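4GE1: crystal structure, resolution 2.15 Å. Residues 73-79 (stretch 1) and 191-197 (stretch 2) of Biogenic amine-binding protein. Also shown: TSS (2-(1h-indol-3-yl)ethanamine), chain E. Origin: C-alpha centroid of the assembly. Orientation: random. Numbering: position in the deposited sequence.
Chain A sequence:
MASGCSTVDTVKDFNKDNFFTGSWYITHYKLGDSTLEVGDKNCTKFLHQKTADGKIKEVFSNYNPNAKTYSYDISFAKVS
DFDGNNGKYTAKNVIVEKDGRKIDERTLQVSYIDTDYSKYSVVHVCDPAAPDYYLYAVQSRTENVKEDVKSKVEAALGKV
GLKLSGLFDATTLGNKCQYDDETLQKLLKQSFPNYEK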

# COMPACT_ATOMS: atom_id res chain seq x y z
N ASP A 73 1.84 6.33 8.12
CA ASP A 73 1.70 7.27 7.01
C ASP A 73 0.28 7.25 6.46
O ASP A 73 -0.49 6.32 6.71
CB ASP A 73 2.76 7.05 5.90
CG ASP A 73 2.73 5.66 5.30
OD1 ASP A 73 3.46 4.78 5.81
OD2 ASP A 73 2.01 5.45 4.30
N ILE A 74 -0.09 8.31 5.75
CA ILE A 74 -1.46 8.43 5.26
C ILE A 74 -1.46 8.94 3.84
O ILE A 74 -0.82 9.94 3.53
CB ILE A 74 -2.28 9.40 6.12
CG1 ILE A 74 -2.16 9.04 7.61
CG2 ILE A 74 -3.74 9.41 5.66
CD1 ILE A 74 -2.77 10.08 8.55
N SER A 75 -2.20 8.25 2.98
CA SER A 75 -2.39 8.72 1.62
C SER A 75 -3.71 9.44 1.48
O SER A 75 -4.76 8.94 1.90
CB SER A 75 -2.34 7.57 0.62
OG SER A 75 -1.05 7.00 0.58
N PHE A 76 -3.66 10.63 0.87
CA PHE A 76 -4.87 11.39 0.57
C PHE A 76 -4.99 11.53 -0.94
O PHE A 76 -4.03 11.93 -1.61
CB PHE A 76 -4.79 12.80 1.17
CG PHE A 76 -4.52 12.82 2.64
CD1 PHE A 76 -3.22 12.73 3.12
CD2 PHE A 76 -5.56 12.97 3.55
CE1 PHE A 76 -2.96 12.78 4.49
CE2 PHE A 76 -5.31 13.01 4.92
CZ PHE A 76 -4.01 12.91 5.39
N ALA A 77 -6.16 11.21 -1.47
CA ALA A 77 -6.42 11.40 -2.89
C ALA A 77 -7.88 11.77 -3.09
O ALA A 77 -8.67 11.79 -2.15
CB ALA A 77 -6.08 10.16 -3.68
N LYS A 78 -8.21 12.08 -4.34
CA LYS A 78 -9.58 12.36 -4.73
C LYS A 78 -9.87 11.55 -5.98
O LYS A 78 -8.96 11.17 -6.71
CB LYS A 78 -9.78 13.85 -4.99
CG LYS A 78 -9.45 14.73 -3.79
CD LYS A 78 -9.70 16.20 -4.07
CE LYS A 78 -11.13 16.59 -3.72
NZ LYS A 78 -11.30 18.07 -3.80
N VAL A 79 -11.15 11.29 -6.21
CA VAL A 79 -11.60 10.51 -7.35
C VAL A 79 -11.08 11.08 -8.67
O VAL A 79 -10.87 10.35 -9.63
CB VAL A 79 -13.15 10.39 -7.38
CG1 VAL A 79 -13.64 9.83 -8.71
CG2 VAL A 79 -13.62 9.54 -6.23
N1 TSS E . 2.33 3.31 2.70
CA TSS E . 3.26 3.67 1.66
CB TSS E . 3.53 2.65 0.60
CG TSS E . 2.39 1.80 0.15
CD1 TSS E . 2.22 0.45 0.39
NE1 TSS E . 1.08 0.03 -0.20
CE2 TSS E . 0.47 1.10 -0.82
CD2 TSS E . 1.26 2.20 -0.63
CZ2 TSS E . -0.74 1.20 -1.56
CH2 TSS E . -1.13 2.42 -2.10
CZ3 TSS E . -0.33 3.55 -1.90
CE3 TSS E . 0.86 3.45 -1.17
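Stretch 2 191-197: SFPNYEK

The chain's last seven residues, 191-197, lie without regular helix or strand against one side of the strand that runs through residues 73-78, and 271 Å² is buried between them, both sides summed. No hydrogen bond crosses; the contact is one of side-chain packing. Along the strand, Ile-74, Phe-76 and Lys-78 point their CA-to-CB bonds toward the tail, whereas Ala-77 points away and Asp-73 is out of its reach, its OD2 accepting a hydrogen bond from N1 of the bound tryptamine at 2.7 Å. The tail runs in the same sense as the strand: Phe-192 meets Ile-74 and Phe-76, Tyr-195 and Glu-196 meet Phe-76, and Lys-197 comes near Lys-78. The nearest CA atoms across the contact are those of Phe-76 and Tyr-195, 6.8 Å apart. Phe-76, chi1 m and chi2 84°, is the hub. Its edge is turned toward the face of Phe-192 (m), planes at 65°, with Phe-76 CZ 3.9 Å from Phe-192 CG. Over one face of Phe-76 sits Tyr-195 CB, 3.7 Å from the ring centroid and 9° off the normal, a CH-pi contact. With chi1 m, the Tyr-195 ring then leads away, so the two rings, though only 20° from parallel, barely overlap. Ile-74, m and t, extends CD1 to within 3.5 Å of Phe-192 CZ. The tail holds its own bend: Phe-192 O accepts from Tyr-195 N at 3.1 Å and from Glu-196 N at 2.9 Å. Glu-196 leaves its CA sideways; chi1 m puts CG 4.0 Å from Phe-76 CD2, and with chi2 t the carboxylate reaches Phe-192 N, from which OE1 accepts at 3.1 Å. At the margin, Lys-78 (m, t, then p at chi3) brings CD 4.4 Å from the backbone O of Lys-197, whose poorly ordered side chain starts away from the strand.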

# COMPACT_ATOMS: atom_id res chain seq x y z
N SER A 191 -9.30 14.70 11.57
CA SER A 191 -9.29 15.71 10.52
C SER A 191 -7.87 16.17 10.17
O SER A 191 -7.05 16.38 11.05
CB SER A 191 -10.14 16.93 10.91
OG SER A 191 -10.09 17.91 9.89
N PHE A 192 -7.60 16.32 8.88
CA PHE A 192 -6.32 16.86 8.41
C PHE A 192 -6.58 17.96 7.39
O PHE A 192 -6.47 17.73 6.19
CB PHE A 192 -5.46 15.77 7.76
CG PHE A 192 -5.01 14.70 8.71
CD1 PHE A 192 -3.77 14.79 9.32
CD2 PHE A 192 -5.81 13.60 8.97
CE1 PHE A 192 -3.35 13.80 10.19
CE2 PHE A 192 -5.39 12.61 9.85
CZ PHE A 192 -4.16 12.72 10.46
N PRO A 193 -6.93 19.16 7.86
CA PRO A 193 -7.34 20.23 6.94
C PRO A 193 -6.27 20.63 5.93
O PRO A 193 -6.61 21.22 4.90
CB PRO A 193 -7.67 21.41 7.87
CG PRO A 193 -7.01 21.08 9.17
CD PRO A 193 -6.99 19.59 9.27
N ASN A 194 -5.01 20.33 6.20
CA ASN A 194 -3.93 20.74 5.31
C ASN A 194 -3.74 19.84 4.10
O ASN A 194 -3.02 20.18 3.16
CB ASN A 194 -2.61 20.86 6.09
CG ASN A 194 -2.58 22.07 7.00
OD1 ASN A 194 -3.39 22.99 6.86
ND2 ASN A 194 -1.65 22.07 7.94
N TYR A 195 -4.39 18.68 4.12
CA TYR A 195 -4.26 17.69 3.05
C TYR A 195 -5.63 17.29 2.52
O TYR A 195 -5.76 16.76 1.42
CB TYR A 195 -3.48 16.46 3.53
CG TYR A 195 -2.11 16.84 4.07
CD1 TYR A 195 -1.05 17.09 3.20
CD2 TYR A 195 -1.89 16.96 5.44
CE1 TYR A 195 0.19 17.46 3.69
CE2 TYR A 195 -0.65 17.32 5.93
CZ TYR A 195 0.39 17.57 5.05
OH TYR A 195 1.63 17.93 5.54
N GLU A 196 -6.66 17.55 3.33
CA GLU A 196 -8.03 17.22 2.95
C GLU A 196 -8.68 18.38 2.23
O GLU A 196 -9.80 18.78 2.54
CB GLU A 196 -8.85 16.79 4.17
CG GLU A 196 -8.47 15.40 4.66
CD GLU A 196 -9.12 15.02 5.97
OE1 GLU A 196 -9.73 15.90 6.62
OE2 GLU A 196 -9.01 13.83 6.34
N LYS A 197 -7.96 18.91 1.25
CA LYS A 197 -8.40 20.07 0.49
C LYS A 197 -7.98 19.94 -0.97
O LYS A 197 -7.46 18.90 -1.39
CB LYS A 197 -7.83 21.35 1.10
CG LYS A 197 -6.31 21.34 1.26
CD LYS A 197 -5.83 22.51 2.10
CE LYS A 197 -6.27 23.84 1.51
NZ LYS A 197 -5.86 24.99 2.37